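Side-chain contacts in endonuclease V isoform X2 (Ciona intestinalis, PDB 6OZI), which probably cleaves inosine-containing nucleic acids by metal-ion-dependent hydrolysis, as a eukaryotic endonuclease V of the RNase H clan: residues V58-Y62 / P63-Q67; I229-A232 / N233-S236; R237-L240 / K241-E244. The protein carries 1 engineered substitution. One frame throughout, in Å; residues are numbered along the deposited sequence.

Contact 1 (V58-Y62 / P63-Q67); sequences VVLSY and PEMKQ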
loop_
_atom_site.group_PDB
_atom_site.type_symbol
_atom_site.label_atom_id
_atom_site.label_comp_id
_atom_site.label_asym_id
_atom_site.label_seq_id
_atom_site.Cartn_x
_atom_site.Cartn_y
_atom_site.Cartn_z
ATOM N N VAL A 58 -7.131 -10.751 17.273
ATOM C CA VAL A 58 -8.209 -9.789 17.441
ATOM C C VAL A 58 -9.484 -10.553 17.756
ATOM O O VAL A 58 -9.623 -11.734 17.432
ATOM C CB VAL A 58 -8.420 -8.913 16.187
ATOM C CG1 VAL A 58 -7.219 -8.009 15.939
ATOM C CG2 VAL A 58 -8.687 -9.795 14.974
ATOM N N VAL A 59 -10.414 -9.866 18.416
ATOM C CA VAL A 59 -11.769 -10.367 18.602
ATOM C C VAL A 59 -12.737 -9.258 18.220
ATOM O O VAL A 59 -12.650 -8.142 18.751
ATOM C CB VAL A 59 -12.042 -10.841 20.042
ATOM C CG1 VAL A 59 -13.449 -11.420 20.139
ATOM C CG2 VAL A 59 -11.021 -11.877 20.482
ATOM N N LEU A 60 -13.668 -9.578 17.319
ATOM C CA LEU A 60 -14.717 -8.676 16.869
ATOM C C LEU A 60 -16.070 -9.245 17.267
ATOM O O LEU A 60 -16.273 -10.461 17.256
ATOM C CB LEU A 60 -14.687 -8.480 15.345
ATOM C CG LEU A 60 -13.607 -7.586 14.732
ATOM C CD1 LEU A 60 -12.216 -8.186 14.882
ATOM C CD2 LEU A 60 -13.915 -7.322 13.268
ATOM N N SER A 61 -17.000 -8.359 17.611
ATOM C CA SER A 61 -18.345 -8.812 17.923
ATOM C C SER A 61 -19.035 -9.321 16.665
ATOM O O SER A 61 -18.699 -8.932 15.545
ATOM C CB SER A 61 -19.166 -7.691 18.558
ATOM O OG SER A 61 -19.226 -6.560 17.708
ATOM N N TYR A 62 -19.998 -10.213 16.863
ATOM C CA TYR A 62 -20.792 -10.752 15.767
ATOM C C TYR A 62 -22.262 -10.540 16.088
ATOM O O TYR A 62 -22.707 -10.888 17.181
ATOM C CB TYR A 62 -20.506 -12.241 15.552
ATOM C CG TYR A 62 -21.084 -12.785 14.262
ATOM C CD1 TYR A 62 -22.430 -13.116 14.160
ATOM C CD2 TYR A 62 -20.279 -12.966 13.146
ATOM C CE1 TYR A 62 -22.963 -13.599 12.968
ATOM C CE2 TYR A 62 -20.795 -13.449 11.957
ATOM C CZ TYR A 62 -22.138 -13.768 11.874
ATOM O OH TYR A 62 -22.644 -14.254 10.692
ATOM N N PRO A 63 -23.037 -10.013 15.125
ATOM C CA PRO A 63 -22.635 -9.685 13.750
ATOM C C PRO A 63 -22.183 -8.244 13.507
ATOM O O PRO A 63 -21.999 -7.871 12.350
ATOM C CB PRO A 63 -23.914 -9.957 12.963
ATOM C CG PRO A 63 -24.999 -9.557 13.926
ATOM C CD PRO A 63 -24.492 -9.869 15.315
ATOM N N GLU A 64 -22.004 -7.450 14.564
ATOM C CA GLU A 64 -21.720 -6.030 14.380
ATOM C C GLU A 64 -20.332 -5.766 13.796
ATOM O O GLU A 64 -20.114 -4.685 13.239
ATOM C CB GLU A 64 -21.864 -5.288 15.708
ATOM C CG GLU A 64 -23.288 -5.198 16.229
ATOM C CD GLU A 64 -23.738 -6.461 16.954
ATOM O OE1 GLU A 64 -22.922 -7.398 17.101
ATOM O OE2 GLU A 64 -24.914 -6.514 17.377
ATOM N N MET A 65 -19.403 -6.721 13.904
ATOM C CA MET A 65 -18.042 -6.587 13.365
ATOM C C MET A 65 -17.288 -5.425 14.002
ATOM O O MET A 65 -16.513 -4.734 13.344
ATOM C CB MET A 65 -18.030 -6.455 11.839
ATOM C CG MET A 65 -18.303 -7.743 11.093
ATOM S SD MET A 65 -17.131 -9.047 11.526
ATOM C CE MET A 65 -18.214 -10.084 12.503
ATOM N N LYS A 66 -17.522 -5.198 15.288
ATOM C CA LYS A 66 -16.820 -4.173 16.049
ATOM C C LYS A 66 -15.682 -4.810 16.833
ATOM O O LYS A 66 -15.896 -5.772 17.576
ATOM C CB LYS A 66 -17.772 -3.446 16.997
ATOM C CG LYS A 66 -18.845 -2.599 16.319
ATOM C CD LYS A 66 -18.275 -1.265 15.840
ATOM C CE LYS A 66 -17.835 -1.261 14.381
ATOM N NZ LYS A 66 -17.195 0.056 14.042
ATOM N N GLN A 67 -14.481 -4.269 16.665
ATOM C CA GLN A 67 -13.313 -4.803 17.349
ATOM C C GLN A 67 -13.452 -4.570 18.852
ATOM O O GLN A 67 -13.664 -3.435 19.298
ATOM C CB GLN A 67 -12.041 -4.145 16.822
ATOM C CG GLN A 67 -10.758 -4.784 17.325
ATOM C CD GLN A 67 -9.527 -4.054 16.818
ATOM O OE1 GLN A 67 -9.254 -4.034 15.616
ATOM N NE2 GLN A 67 -8.783 -3.439 17.736
#

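Contact 2 (I229-A232 / N233-S236); sequences IKMA and NKWS. Engineered in segment 233-236: Asn-233 (natural residue Asp). With nucleotides of chain D.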
loop_
_atom_site.group_PDB
_atom_site.type_symbol
_atom_site.label_atom_id
_atom_site.label_comp_id
_atom_site.label_asym_id
_atom_site.label_seq_id
_atom_site.Cartn_x
_atom_site.Cartn_y
_atom_site.Cartn_z
ATOM N N ILE A 229 -9.970 -10.957 9.720
ATOM C CA ILE A 229 -8.720 -11.123 8.987
ATOM C C ILE A 229 -8.103 -9.767 8.685
ATOM O O ILE A 229 -6.906 -9.538 8.913
ATOM C CB ILE A 229 -8.974 -11.921 7.700
ATOM C CG1 ILE A 229 -9.394 -13.347 8.056
ATOM C CG2 ILE A 229 -7.762 -11.876 6.790
ATOM C CD1 ILE A 229 -9.902 -14.112 6.899
ATOM N N LYS A 230 -8.925 -8.842 8.185
ATOM C CA LYS A 230 -8.454 -7.502 7.870
ATOM C C LYS A 230 -7.771 -6.869 9.075
ATOM O O LYS A 230 -6.677 -6.298 8.961
ATOM C CB LYS A 230 -9.631 -6.645 7.391
ATOM C CG LYS A 230 -9.284 -5.181 7.181
ATOM C CD LYS A 230 -10.512 -4.333 6.855
ATOM C CE LYS A 230 -11.167 -4.780 5.557
ATOM N NZ LYS A 230 -12.325 -3.906 5.189
ATOM N N MET A 231 -8.389 -6.996 10.250
ATOM C CA MET A 231 -7.859 -6.311 11.417
ATOM C C MET A 231 -6.579 -6.973 11.919
ATOM O O MET A 231 -5.588 -6.283 12.196
ATOM C CB MET A 231 -8.935 -6.232 12.498
ATOM C CG MET A 231 -10.129 -5.436 12.016
ATOM S SD MET A 231 -9.585 -3.793 11.518
ATOM C CE MET A 231 -11.109 -3.059 10.925
ATOM N N ALA A 232 -6.569 -8.308 12.031
ATOM C CA ALA A 232 -5.354 -8.992 12.488
ATOM C C ALA A 232 -4.167 -8.687 11.575
ATOM O O ALA A 232 -3.053 -8.407 12.052
ATOM C CB ALA A 232 -5.590 -10.500 12.583
ATOM N N ASN A 233 -4.397 -8.725 10.258
ATOM C CA ASN A 233 -3.339 -8.405 9.305
ATOM C C ASN A 233 -2.862 -6.964 9.473
ATOM O O ASN A 233 -1.650 -6.696 9.540
ATOM C CB ASN A 233 -3.852 -8.671 7.885
ATOM C CG ASN A 233 -2.850 -8.295 6.804
ATOM O OD1 ASN A 233 -3.085 -7.370 6.023
ATOM N ND2 ASN A 233 -1.722 -9.002 6.759
ATOM N N LYS A 234 -3.805 -6.027 9.610
ATOM C CA LYS A 234 -3.417 -4.626 9.721
ATOM C C LYS A 234 -2.568 -4.375 10.965
ATOM O O LYS A 234 -1.455 -3.845 10.867
ATOM C CB LYS A 234 -4.643 -3.713 9.706
ATOM C CG LYS A 234 -4.264 -2.248 9.943
ATOM C CD LYS A 234 -5.454 -1.281 9.874
ATOM C CE LYS A 234 -6.523 -1.595 10.897
ATOM N NZ LYS A 234 -7.687 -0.678 10.719
ATOM N N TRP A 235 -3.064 -4.769 12.145
ATOM C CA TRP A 235 -2.351 -4.415 13.371
ATOM C C TRP A 235 -1.012 -5.142 13.467
ATOM O O TRP A 235 -0.021 -4.561 13.941
ATOM C CB TRP A 235 -3.212 -4.691 14.605
ATOM C CG TRP A 235 -4.576 -4.001 14.604
ATOM C CD1 TRP A 235 -5.792 -4.605 14.740
ATOM C CD2 TRP A 235 -4.848 -2.597 14.436
ATOM N NE1 TRP A 235 -6.795 -3.670 14.690
ATOM C CE2 TRP A 235 -6.244 -2.433 14.498
ATOM C CE3 TRP A 235 -4.045 -1.464 14.247
ATOM C CZ2 TRP A 235 -6.857 -1.187 14.382
ATOM C CZ3 TRP A 235 -4.659 -0.222 14.130
ATOM C CH2 TRP A 235 -6.049 -0.096 14.196
ATOM N N SER A 236 -0.952 -6.408 13.026
ATOM C CA SER A 236 0.341 -7.089 13.028
ATOM C C SER A 236 1.351 -6.338 12.163
ATOM O O SER A 236 2.492 -6.095 12.589
ATOM C CB SER A 236 0.192 -8.538 12.562
ATOM O OG SER A 236 -0.172 -8.602 11.199
ATOM P P DC D 11 -11.515 -0.588 3.942
ATOM O OP1 DC D 11 -12.724 -0.109 4.649
ATOM O OP2 DC D 11 -10.594 -1.565 4.568
ATOM O "O5'" DC D 11 -12.022 -1.227 2.588
ATOM C "C5'" DC D 11 -11.089 -1.636 1.632
ATOM C "C4'" DC D 11 -11.519 -1.185 0.261
ATOM O "O4'" DC D 11 -10.796 0.002 -0.099
ATOM C "C3'" DC D 11 -11.231 -2.184 -0.829
ATOM O "O3'" DC D 11 -12.342 -3.024 -0.961
ATOM C "C2'" DC D 11 -11.042 -1.311 -2.067
ATOM C "C1'" DC D 11 -10.538 0.005 -1.485
ATOM N N1 DC D 11 -9.081 0.267 -1.689
ATOM C C2 DC D 11 -8.637 0.728 -2.924
ATOM O O2 DC D 11 -9.459 0.873 -3.833
ATOM N N3 DC D 11 -7.320 0.995 -3.092
ATOM C C4 DC D 11 -6.471 0.830 -2.083
ATOM N N4 DC D 11 -5.178 1.108 -2.295
ATOM C C5 DC D 11 -6.906 0.362 -0.807
ATOM C C6 DC D 11 -8.209 0.102 -0.655
HETATM O O HOH W 1 -5.778 -5.420 6.674
#

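Contact 3 (R237-L240 / K241-E244); sequences RKEL and KKIE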
loop_
_atom_site.group_PDB
_atom_site.type_symbol
_atom_site.label_atom_id
_atom_site.label_comp_id
_atom_site.label_asym_id
_atom_site.label_seq_id
_atom_site.Cartn_x
_atom_site.Cartn_y
_atom_site.Cartn_z
ATOM N N ARG A 237 0.928 -5.918 10.956
ATOM C CA ARG A 237 1.844 -5.229 10.042
ATOM C C ARG A 237 2.288 -3.885 10.608
ATOM O O ARG A 237 3.477 -3.539 10.564
ATOM C CB ARG A 237 1.173 -4.993 8.690
ATOM C CG ARG A 237 2.094 -4.296 7.694
ATOM C CD ARG A 237 1.365 -3.795 6.448
ATOM N NE ARG A 237 0.498 -4.777 5.812
ATOM C CZ ARG A 237 -0.829 -4.651 5.773
ATOM N NH1 ARG A 237 -1.412 -3.584 6.320
ATOM N NH2 ARG A 237 -1.577 -5.576 5.178
ATOM N N LYS A 238 1.339 -3.115 11.139
ATOM C CA LYS A 238 1.650 -1.787 11.652
ATOM C C LYS A 238 2.643 -1.873 12.800
ATOM O O LYS A 238 3.639 -1.136 12.837
ATOM C CB LYS A 238 0.358 -1.087 12.082
ATOM C CG LYS A 238 0.551 0.244 12.787
ATOM C CD LYS A 238 -0.799 0.848 13.164
ATOM C CE LYS A 238 -0.636 2.123 13.982
ATOM N NZ LYS A 238 -1.951 2.776 14.258
ATOM N N GLU A 239 2.402 -2.790 13.741
ATOM C CA GLU A 239 3.345 -2.937 14.835
ATOM C C GLU A 239 4.708 -3.383 14.323
ATOM O O GLU A 239 5.738 -2.893 14.797
ATOM C CB GLU A 239 2.811 -3.915 15.880
ATOM C CG GLU A 239 3.763 -4.140 17.060
ATOM C CD GLU A 239 3.953 -2.907 17.931
ATOM O OE1 GLU A 239 3.150 -1.955 17.825
ATOM O OE2 GLU A 239 4.912 -2.888 18.734
ATOM N N LEU A 240 4.742 -4.270 13.322
ATOM C CA LEU A 240 6.040 -4.676 12.785
ATOM C C LEU A 240 6.795 -3.483 12.205
ATOM O O LEU A 240 7.990 -3.299 12.472
ATOM C CB LEU A 240 5.875 -5.764 11.722
ATOM C CG LEU A 240 7.229 -6.111 11.088
ATOM C CD1 LEU A 240 8.015 -7.086 11.947
ATOM C CD2 LEU A 240 7.061 -6.650 9.702
ATOM N N LYS A 241 6.104 -2.644 11.426
ATOM C CA LYS A 241 6.751 -1.468 10.859
ATOM C C LYS A 241 7.207 -0.490 11.931
ATOM O O LYS A 241 8.179 0.242 11.716
ATOM C CB LYS A 241 5.820 -0.763 9.871
ATOM C CG LYS A 241 6.191 -1.000 8.418
ATOM C CD LYS A 241 5.999 -2.446 8.010
ATOM C CE LYS A 241 6.514 -2.674 6.596
ATOM N NZ LYS A 241 7.995 -2.465 6.510
ATOM N N LYS A 242 6.532 -0.453 13.083
ATOM C CA LYS A 242 6.982 0.458 14.133
ATOM C C LYS A 242 8.328 0.037 14.713
ATOM O O LYS A 242 9.197 0.885 14.945
ATOM C CB LYS A 242 5.934 0.561 15.241
ATOM C CG LYS A 242 4.974 1.715 15.054
ATOM C CD LYS A 242 3.846 1.667 16.066
ATOM C CE LYS A 242 2.613 2.404 15.548
ATOM N NZ LYS A 242 1.472 2.324 16.507
ATOM N N ILE A 243 8.535 -1.265 14.923
ATOM C CA ILE A 243 9.738 -1.761 15.589
ATOM C C ILE A 243 10.807 -2.221 14.617
ATOM O O ILE A 243 11.884 -2.642 15.055
ATOM C CB ILE A 243 9.395 -2.915 16.552
ATOM C CG1 ILE A 243 8.963 -4.152 15.759
ATOM C CG2 ILE A 243 8.302 -2.495 17.514
ATOM C CD1 ILE A 243 8.440 -5.272 16.619
ATOM N N GLU A 244 10.548 -2.170 13.319
ATOM C CA GLU A 244 11.503 -2.678 12.347
ATOM C C GLU A 244 12.757 -1.814 12.333
ATOM O O GLU A 244 12.686 -0.591 12.466
ATOM C CB GLU A 244 10.865 -2.728 10.960
ATOM C CG GLU A 244 11.647 -3.512 9.924
ATOM C CD GLU A 244 10.807 -3.813 8.694
ATOM O OE1 GLU A 244 9.846 -3.054 8.432
ATOM O OE2 GLU A 244 11.096 -4.812 8.000
ATOM O OXT GLU A 244 13.871 -2.325 12.203
HETATM O O HOH W 2 1.450 -0.682 16.412
#

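Contact 1 (V58-Y62 / P63-Q67)
Ser-61 and Lys-66 pair where the beta hairpin joining strands 52-61 and 67-76 closes. Ser-61 N donates to Lys-66 O at 2.8 Å, a nearly straight bond (164°). The serine hydroxyl makes a second link. OG sits between the backbone N and the carbonyl carbon (chi1 58°), and from there it accepts from Lys-66 N at 3.3 Å. Met-65 N donates a hydrogen bond to Ser-61 O at 2.8 Å.

The tight side is apolar. Met-65 is bent twice along its chain. Its SD lies 4.0 Å from Leu-60 CD2, and its CE reaches Tyr-62 CD2 at 3.6 Å, oblique to the ring. Glu-227 of helix 227-243 covers this side. The peptide before Pro-63 is cis. It folds the proline back, and Pro-63 CA sits over one face of the Tyr-62 ring, 3.8 Å from its centroid.

The other side is loose. Glu-64 CB and Lys-66 CB brush Ser-61 OG, and the lysine chain beyond CB runs away from it. Glu-64 OE1 passes 3.4 Å from Tyr-62 C. The chemistry implies a turn held in shape by backbone bonds, one hydroxyl and a CH-pi contact, with Glu-64 and Lys-66 on the exposed side.

Contact 2 (I229-A232 / N233-S236)
Met-231 meets Lys-234 and Trp-235 in a local contact one turn apart on helix 227-243. This helix packs on the mixed sheet of the RNase H-like fold. Ala-232, Trp-235 and Ser-236 rest on strand 52-61, and Ile-229 rests on strand 112-116. Four backbone bonds of the alpha-helical i to i+4 pattern run across the contact. The straightest is Trp-235 N to Met-231 O (177°).

Met-231 and Lys-234 run alongside each other in the same direction. SD of the methionine is 3.7 Å from Lys-234 NZ. The same sulfur makes a Met-aromatic contact with Trp-235. It lies 5.0 Å from the centroid of the five-membered ring, at an oblique angle. Lys-234 CE lies over the outer part of one indole face, 3.5 Å from its plane. Trp-235 NE1 is held by Gln-67 OE1 of the neighbouring hairpin.

The polar side faces the nucleic acid. Lys-230 runs outward with CG anti to the backbone N (chi1 174°), and its NZ donates to OP2 of DC11 of chain D at 3.0 Å. Glu-227 and Thr-223 also hold this NZ, which should fix the ammonium beside the phosphate. Asn-233 is an engineered replacement of the natural Asp. Its ND2 donates to Asp-42 OD2. A water donates to Lys-230 O at 2.6 Å and more weakly to Asn-233 OD1.

Ser-236 is buried, and its hydroxyl turns back to the helix backbone. Its OG lies 3.0 Å from Ala-232 O and 2.9 Å from Asn-233 O.

Contact 3 (R237-L240 / K241-E244)
Arg-237 and Lys-241 meet first. Lys-241 N donates to Arg-237 O at 2.9 Å, and Lys-241 CD lies 3.8 Å from the same oxygen. Two bends in the lysine chain turn its NZ to Glu-244 OE1 at 2.7 Å, in a salt bridge that uses the syn lone pair of the carboxylate. This NZ also forms a salt bridge with a phosphate of the bound DNA, and Glu-244 OE2 is hydrogen-bonded to Ser-46 OG.

Lys-238 is fully extended and runs alongside Lys-242. Its CE lies 3.3 Å from Lys-242 NZ, while the two NZ atoms are 4.1 Å apart. The like charges would probably disfavour a closer approach. Lys-242 also packs on Glu-244 of the second subunit.

Glu-239 crosses Lys-242 at about a right angle. A water links them, giving a proton to Glu-239 OE1 at 2.6 Å and accepting one from Lys-242 NZ. Here helix 227-243 reaches its last turn. Ile-243 N donates to Glu-239 O in the alpha-helical pattern, and Lys-242 N adds a weak i to i+3 bond to that carbonyl. The glutamate chain bends at chi2 (67°), and OE2 comes within 3.6 Å of Ile-243 CG2.

Leu-240 is buried and faces Leu-52 and Val-54 of strand 52-61. Its carbonyl O takes a weak hydrogen bond from Ile-243 N, and Glu-244 CB lies 3.3 Å from the same oxygen.

Overall arrangement
Contacts 2 and 3 follow one another on helix 227-243, with centres 12 Å apart. Contact 1 is the hairpin end of strands 52-61 and 67-76. It touches contact 2 directly: the hairpin packs on the helix through Val-58, which meets Trp-235 and Ala-232. It does not touch contact 3. Contacts 1 and 2 are partly buried. Contact 3 lies at the surface, at the C-terminus. The chemistry changes accordingly. Contact 1 relies on backbone bonds and apolar packing. Contact 2 combines sulfur and indole packing with a lysine on a DNA phosphate. Contact 3 is mostly charged and water-bridged, with Leu-240 turned to the sheet.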